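Local coordinates for protein CalS13 (Micromonospora echinospora, PDB 4ZAS) that is a sugar aminotransferase that probably uses pyridoxal 5'-phosphate to put an amino group on a dTDP-linked keto sugar, at residues 162-167 with 379-384; 240-245 with 264-269. All coordinates share one frame; numbering follows the deposited sequence.

Contact 1: 162-167 with 379-384; sequences HWLGYP and VVHIPV
His381 NE2 accepts a hydrogen bond from Trp163 NE1 at 3.1 Å, while ND1 of the same imidazole is hydrogen-bonded to the carbonyl O of Ser350. The carbonyl can only accept, so the ring is consistent with a neutral tautomer protonated at ND1. In this fold-type I aminotransferase architecture, the bond bridges two domains: Trp163 lies in the loop after strand 155-161 of the large-domain mixed sheet, and His381 on strand 379-382 of the small antiparallel sheet.

The bond is bent, with an N-H...N angle of 150°, and each nitrogen stands somewhat out of the other's ring plane. The rings meet rim to rim, their planes 70° apart, so a single N-H...N bond between their rims, rather than stacking, joins them. Trp163 suits this buried place by pairing a single N-H with a large apolar surface; its side chain is about 5 Å from the bound dTDP-4-keto-6-deoxyglucose.

Leu164 touches both rings. With CG anti to its carbonyl carbon (chi1 -55°), its isobutyl end reaches both: CD2 lies over one face of the indole toward the rim, and CD1 meets the imidazole edge, 3.4 Å from His381 CD2.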
loop_
_atom_site.group_PDB
_atom_site.type_symbol
_atom_site.label_atom_id
_atom_site.label_comp_id
_atom_site.label_asym_id
_atom_site.label_seq_id
_atom_site.Cartn_x
_atom_site.Cartn_y
_atom_site.Cartn_z
ATOM N N HIS A 162 1.480 -6.537 20.735
ATOM C CA HIS A 162 1.339 -5.812 21.997
ATOM C C HIS A 162 -0.052 -5.203 22.047
ATOM O O HIS A 162 -0.212 -4.002 21.842
ATOM C CB HIS A 162 2.373 -4.699 22.109
ATOM C CG HIS A 162 3.789 -5.151 21.933
ATOM N ND1 HIS A 162 4.462 -5.892 22.883
ATOM C CD2 HIS A 162 4.667 -4.955 20.919
ATOM C CE1 HIS A 162 5.694 -6.128 22.465
ATOM N NE2 HIS A 162 5.844 -5.570 21.277
ATOM N N TRP A 163 -1.055 -6.015 22.336
ATOM C CA TRP A 163 -2.430 -5.537 22.299
ATOM C C TRP A 163 -2.633 -4.325 23.217
ATOM O O TRP A 163 -2.172 -4.312 24.361
ATOM C CB TRP A 163 -3.402 -6.663 22.661
ATOM C CG TRP A 163 -4.825 -6.315 22.377
ATOM C CD1 TRP A 163 -5.841 -6.187 23.287
ATOM C CD2 TRP A 163 -5.396 -6.013 21.094
ATOM N NE1 TRP A 163 -7.010 -5.841 22.645
ATOM C CE2 TRP A 163 -6.760 -5.728 21.299
ATOM C CE3 TRP A 163 -4.884 -5.959 19.791
ATOM C CZ2 TRP A 163 -7.621 -5.397 20.247
ATOM C CZ3 TRP A 163 -5.746 -5.627 18.747
ATOM C CH2 TRP A 163 -7.094 -5.354 18.987
ATOM N N LEU A 164 -3.248 -3.286 22.650
ATOM C CA LEU A 164 -3.534 -2.004 23.306
ATOM C C LEU A 164 -2.286 -1.264 23.764
ATOM O O LEU A 164 -2.382 -0.265 24.465
ATOM C CB LEU A 164 -4.469 -2.223 24.487
ATOM C CG LEU A 164 -5.734 -2.948 24.044
ATOM C CD1 LEU A 164 -6.596 -3.271 25.230
ATOM C CD2 LEU A 164 -6.500 -2.107 23.015
ATOM N N GLY A 165 -1.117 -1.730 23.344
ATOM C CA GLY A 165 0.131 -1.130 23.783
ATOM C C GLY A 165 0.644 -1.681 25.104
ATOM O O GLY A 165 1.515 -1.078 25.745
ATOM N N TYR A 166 0.104 -2.821 25.528
ATOM C CA TYR A 166 0.640 -3.514 26.693
ATOM C C TYR A 166 1.699 -4.488 26.206
ATOM O O TYR A 166 1.398 -5.423 25.471
ATOM C CB TYR A 166 -0.457 -4.247 27.513
ATOM C CG TYR A 166 0.090 -4.900 28.766
ATOM C CD1 TYR A 166 0.156 -4.206 29.976
ATOM C CD2 TYR A 166 0.579 -6.200 28.738
ATOM C CE1 TYR A 166 0.675 -4.804 31.137
ATOM C CE2 TYR A 166 1.098 -6.805 29.891
ATOM C CZ TYR A 166 1.146 -6.103 31.086
ATOM O OH TYR A 166 1.669 -6.707 32.214
ATOM N N PRO A 167 2.943 -4.254 26.594
ATOM C CA PRO A 167 4.066 -5.054 26.089
ATOM C C PRO A 167 4.046 -6.540 26.437
ATOM O O PRO A 167 3.925 -6.926 27.597
ATOM C CB PRO A 167 5.283 -4.394 26.736
ATOM C CG PRO A 167 4.839 -2.976 27.002
ATOM C CD PRO A 167 3.386 -3.095 27.387
ATOM N N VAL A 379 -14.179 -9.811 26.603
ATOM C CA VAL A 379 -13.299 -8.657 26.371
ATOM C C VAL A 379 -14.068 -7.468 25.813
ATOM O O VAL A 379 -14.982 -7.622 24.996
ATOM C CB VAL A 379 -12.145 -9.004 25.438
ATOM C CG1 VAL A 379 -12.676 -9.364 24.057
ATOM C CG2 VAL A 379 -11.202 -7.848 25.353
ATOM N N VAL A 380 -13.733 -6.279 26.293
ATOM C CA VAL A 380 -14.424 -5.096 25.837
ATOM C C VAL A 380 -13.487 -3.917 26.035
ATOM O O VAL A 380 -12.606 -3.973 26.881
ATOM C CB VAL A 380 -15.762 -4.910 26.574
ATOM C CG1 VAL A 380 -15.540 -4.453 28.028
ATOM C CG2 VAL A 380 -16.598 -3.924 25.845
ATOM N N HIS A 381 -13.644 -2.861 25.245
ATOM C CA HIS A 381 -12.750 -1.717 25.355
ATOM C C HIS A 381 -13.518 -0.428 25.594
ATOM O O HIS A 381 -14.549 -0.182 24.960
ATOM C CB HIS A 381 -11.895 -1.599 24.096
ATOM C CG HIS A 381 -11.060 -2.813 23.831
ATOM N ND1 HIS A 381 -11.544 -3.916 23.162
ATOM C CD2 HIS A 381 -9.785 -3.114 24.177
ATOM C CE1 HIS A 381 -10.597 -4.836 23.088
ATOM N NE2 HIS A 381 -9.519 -4.375 23.697
ATOM N N ILE A 382 -12.991 0.411 26.478
ATOM C CA ILE A 382 -13.671 1.633 26.867
ATOM C C ILE A 382 -12.703 2.796 26.616
ATOM O O ILE A 382 -11.485 2.618 26.672
ATOM C CB ILE A 382 -14.145 1.574 28.329
ATOM C CG1 ILE A 382 -12.945 1.611 29.274
ATOM C CG2 ILE A 382 -14.992 0.336 28.566
ATOM C CD1 ILE A 382 -13.318 1.717 30.704
ATOM N N PRO A 383 -13.243 3.991 26.334
ATOM C CA PRO A 383 -12.442 5.175 26.019
ATOM C C PRO A 383 -11.494 5.526 27.134
ATOM O O PRO A 383 -11.930 5.546 28.277
ATOM C CB PRO A 383 -13.488 6.272 25.849
ATOM C CG PRO A 383 -14.734 5.555 25.509
ATOM C CD PRO A 383 -14.681 4.286 26.292
ATOM N N VAL A 384 -10.236 5.806 26.808
ATOM C CA VAL A 384 -9.223 6.118 27.809
ATOM C C VAL A 384 -8.294 7.216 27.296
ATOM O O VAL A 384 -7.481 7.742 28.059
ATOM C CB VAL A 384 -8.422 4.839 28.195
ATOM C CG1 VAL A 384 -7.452 4.467 27.094
ATOM C CG2 VAL A 384 -7.706 5.000 29.554
#

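Contact 2: 240-245 with 264-269; sequences YDRLRL and VAEWGY
Arg242 and Glu266 form a salt bridge at the protein surface, with Arg242 NH1 2.7 Å from Glu266 OE2. Only one corner of each group takes part. OE2 lies at the guanidinium edge, in its plane, and the two flat groups are nearly coplanar, 17° apart, although the side chains cross at about a right angle. Glu266 OE1 stands further back, 3.5 Å from Arg242 NH1, and makes a weak, long ion pair with Arg246. The arginine chain bends at chi3 (-43°), carrying NE aside, and the turn about the next bond (chi4 -92°) directs NH1 at Glu266, which meets it with a chain extended beyond CG. Long, flexible charged residues suit this place, since their length lets the charged ends meet although the backbones lie well apart. With an alanine at Arg242, Glu266 OE2 would probably lose its charged mate, leaving the carboxylate with the weak pair to Arg246 and freer to turn.

The helix concerned, 237-247, follows strand 230-233, the antiparallel member of the mixed sheet in the large domain of a fold-type I enzyme. Segment 264-269 returns beside it after a connection that carries the dTDP-binding Arg253 and Arg257.

Beyond the charged pair little touches: the nearest approach of the Leu245 side chain is CD1, 4.7 Å from Glu266 OE1. The hydrophobic residues look to other neighbours. Leu243 packs on Leu88 and Leu92 of helix 82-94, and Trp267 touches Leu124 of the second subunit. Within the loop, Trp267 CZ3 sits 3.4 Å above one face of the Tyr269 ring, offset toward its rim.

Backbone hydrogen bonds add a second tie, joining Tyr269 to Arg246, near the end of the helix, and to Leu249 just beyond it.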
loop_
_atom_site.group_PDB
_atom_site.type_symbol
_atom_site.label_atom_id
_atom_site.label_comp_id
_atom_site.label_asym_id
_atom_site.label_seq_id
_atom_site.Cartn_x
_atom_site.Cartn_y
_atom_site.Cartn_z
ATOM N N TYR A 240 17.944 -3.986 7.848
ATOM C CA TYR A 240 17.598 -2.617 7.497
ATOM C C TYR A 240 17.836 -2.343 6.007
ATOM O O TYR A 240 16.974 -1.786 5.331
ATOM C CB TYR A 240 18.399 -1.619 8.327
ATOM C CG TYR A 240 18.190 -0.192 7.879
ATOM C CD1 TYR A 240 17.071 0.524 8.289
ATOM C CD2 TYR A 240 19.098 0.439 7.025
ATOM C CE1 TYR A 240 16.871 1.832 7.885
ATOM C CE2 TYR A 240 18.898 1.746 6.614
ATOM C CZ TYR A 240 17.781 2.436 7.050
ATOM O OH TYR A 240 17.574 3.736 6.654
ATOM N N ASP A 241 19.009 -2.716 5.503
ATOM C CA ASP A 241 19.313 -2.536 4.086
ATOM C C ASP A 241 18.293 -3.295 3.243
ATOM O O ASP A 241 17.712 -2.738 2.310
ATOM C CB ASP A 241 20.728 -3.007 3.752
ATOM C CG ASP A 241 21.806 -2.106 4.349
ATOM O OD1 ASP A 241 21.487 -0.950 4.699
ATOM O OD2 ASP A 241 22.972 -2.552 4.465
ATOM N N ARG A 242 18.047 -4.550 3.603
ATOM C CA ARG A 242 17.159 -5.399 2.821
ATOM C C ARG A 242 15.721 -4.886 2.726
ATOM O O ARG A 242 15.090 -4.980 1.677
ATOM C CB ARG A 242 17.145 -6.822 3.374
ATOM C CG ARG A 242 16.463 -7.776 2.411
ATOM C CD ARG A 242 16.599 -9.227 2.810
ATOM N NE ARG A 242 17.942 -9.585 3.260
ATOM C CZ ARG A 242 18.897 -10.060 2.468
ATOM N NH1 ARG A 242 18.667 -10.248 1.176
ATOM N NH2 ARG A 242 20.084 -10.358 2.979
ATOM N N LEU A 243 15.198 -4.354 3.821
ATOM C CA LEU A 243 13.815 -3.916 3.830
ATOM C C LEU A 243 13.657 -2.611 3.098
ATOM O O LEU A 243 12.620 -2.364 2.487
ATOM C CB LEU A 243 13.297 -3.796 5.259
ATOM C CG LEU A 243 12.245 -4.867 5.512
ATOM C CD1 LEU A 243 12.850 -6.180 5.161
ATOM C CD2 LEU A 243 11.744 -4.881 6.947
ATOM N N ARG A 244 14.687 -1.774 3.166
ATOM C CA ARG A 244 14.671 -0.492 2.481
ATOM C C ARG A 244 14.621 -0.783 0.971
ATOM O O ARG A 244 13.901 -0.124 0.210
ATOM C CB ARG A 244 15.908 0.327 2.847
ATOM C CG ARG A 244 15.680 1.819 2.902
ATOM C CD ARG A 244 16.873 2.566 3.497
ATOM N NE ARG A 244 17.636 3.246 2.448
ATOM C CZ ARG A 244 17.351 4.461 1.978
ATOM N NH1 ARG A 244 16.328 5.147 2.466
ATOM N NH2 ARG A 244 18.093 4.998 1.018
ATOM N N LEU A 245 15.342 -1.832 0.575
ATOM C CA LEU A 245 15.366 -2.299 -0.795
ATOM C C LEU A 245 14.003 -2.770 -1.263
ATOM O O LEU A 245 13.526 -2.335 -2.316
ATOM C CB LEU A 245 16.360 -3.455 -0.949
ATOM C CG LEU A 245 17.649 -3.253 -1.730
ATOM C CD1 LEU A 245 18.394 -4.560 -1.807
ATOM C CD2 LEU A 245 17.311 -2.759 -3.130
ATOM N N VAL A 264 17.708 -5.525 -10.670
ATOM C CA VAL A 264 16.879 -5.928 -9.539
ATOM C C VAL A 264 17.154 -7.369 -9.198
ATOM O O VAL A 264 16.813 -8.255 -9.981
ATOM C CB VAL A 264 15.387 -5.760 -9.816
ATOM C CG1 VAL A 264 14.625 -6.150 -8.556
ATOM C CG2 VAL A 264 15.056 -4.310 -10.229
ATOM N N ALA A 265 17.768 -7.612 -8.044
ATOM C CA ALA A 265 18.097 -8.978 -7.641
ATOM C C ALA A 265 17.008 -9.594 -6.767
ATOM O O ALA A 265 16.804 -10.808 -6.770
ATOM C CB ALA A 265 19.414 -9.000 -6.925
ATOM N N GLU A 266 16.334 -8.751 -5.992
ATOM C CA GLU A 266 15.236 -9.194 -5.138
ATOM C C GLU A 266 14.036 -8.333 -5.414
ATOM O O GLU A 266 14.016 -7.160 -5.020
ATOM C CB GLU A 266 15.591 -9.094 -3.661
ATOM C CG GLU A 266 16.757 -9.923 -3.253
ATOM C CD GLU A 266 17.212 -9.594 -1.862
ATOM O OE1 GLU A 266 16.503 -8.828 -1.174
ATOM O OE2 GLU A 266 18.284 -10.096 -1.462
ATOM N N TRP A 267 13.019 -8.917 -6.046
ATOM C CA TRP A 267 11.857 -8.135 -6.441
ATOM C C TRP A 267 11.211 -7.567 -5.162
ATOM O O TRP A 267 11.360 -8.122 -4.085
ATOM C CB TRP A 267 10.863 -8.966 -7.276
ATOM C CG TRP A 267 10.195 -10.123 -6.527
ATOM C CD1 TRP A 267 10.545 -11.438 -6.562
ATOM C CD2 TRP A 267 9.057 -10.038 -5.655
ATOM N NE1 TRP A 267 9.709 -12.175 -5.768
ATOM C CE2 TRP A 267 8.782 -11.341 -5.205
ATOM C CE3 TRP A 267 8.251 -8.983 -5.211
ATOM C CZ2 TRP A 267 7.738 -11.623 -4.329
ATOM C CZ3 TRP A 267 7.212 -9.266 -4.349
ATOM C CH2 TRP A 267 6.966 -10.579 -3.913
ATOM N N GLY A 268 10.543 -6.426 -5.283
ATOM C CA GLY A 268 10.018 -5.759 -4.118
ATOM C C GLY A 268 8.601 -5.268 -4.290
ATOM O O GLY A 268 7.876 -5.702 -5.192
ATOM N N TYR A 269 8.215 -4.347 -3.412
ATOM C CA TYR A 269 6.852 -3.868 -3.334
ATOM C C TYR A 269 6.889 -2.370 -3.528
ATOM O O TYR A 269 7.943 -1.798 -3.821
ATOM C CB TYR A 269 6.218 -4.244 -1.988
ATOM C CG TYR A 269 6.418 -5.705 -1.590
ATOM C CD1 TYR A 269 7.616 -6.143 -1.023
ATOM C CD2 TYR A 269 5.419 -6.657 -1.825
ATOM C CE1 TYR A 269 7.803 -7.469 -0.694
ATOM C CE2 TYR A 269 5.606 -7.992 -1.488
ATOM C CZ TYR A 269 6.798 -8.384 -0.927
ATOM O OH TYR A 269 6.993 -9.702 -0.599
#

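Contact 1 is buried and contact 2 lies at the surface, on opposite sides of the chain's centre; their centres are 34 Å apart and they share no segment. Contact 1 closes a long loop of chain, and contact 2 is nested inside it. The first joins the large domain to the small one, whereas the second ties a large-domain helix to the loop that follows it, close to the second subunit. Their chemistry follows their surroundings. In the interior, two aromatic rings share a directional hydrogen bond, with a leucine packed against them; at the surface, opposite charges on long chains meet, with little apolar packing between the segments.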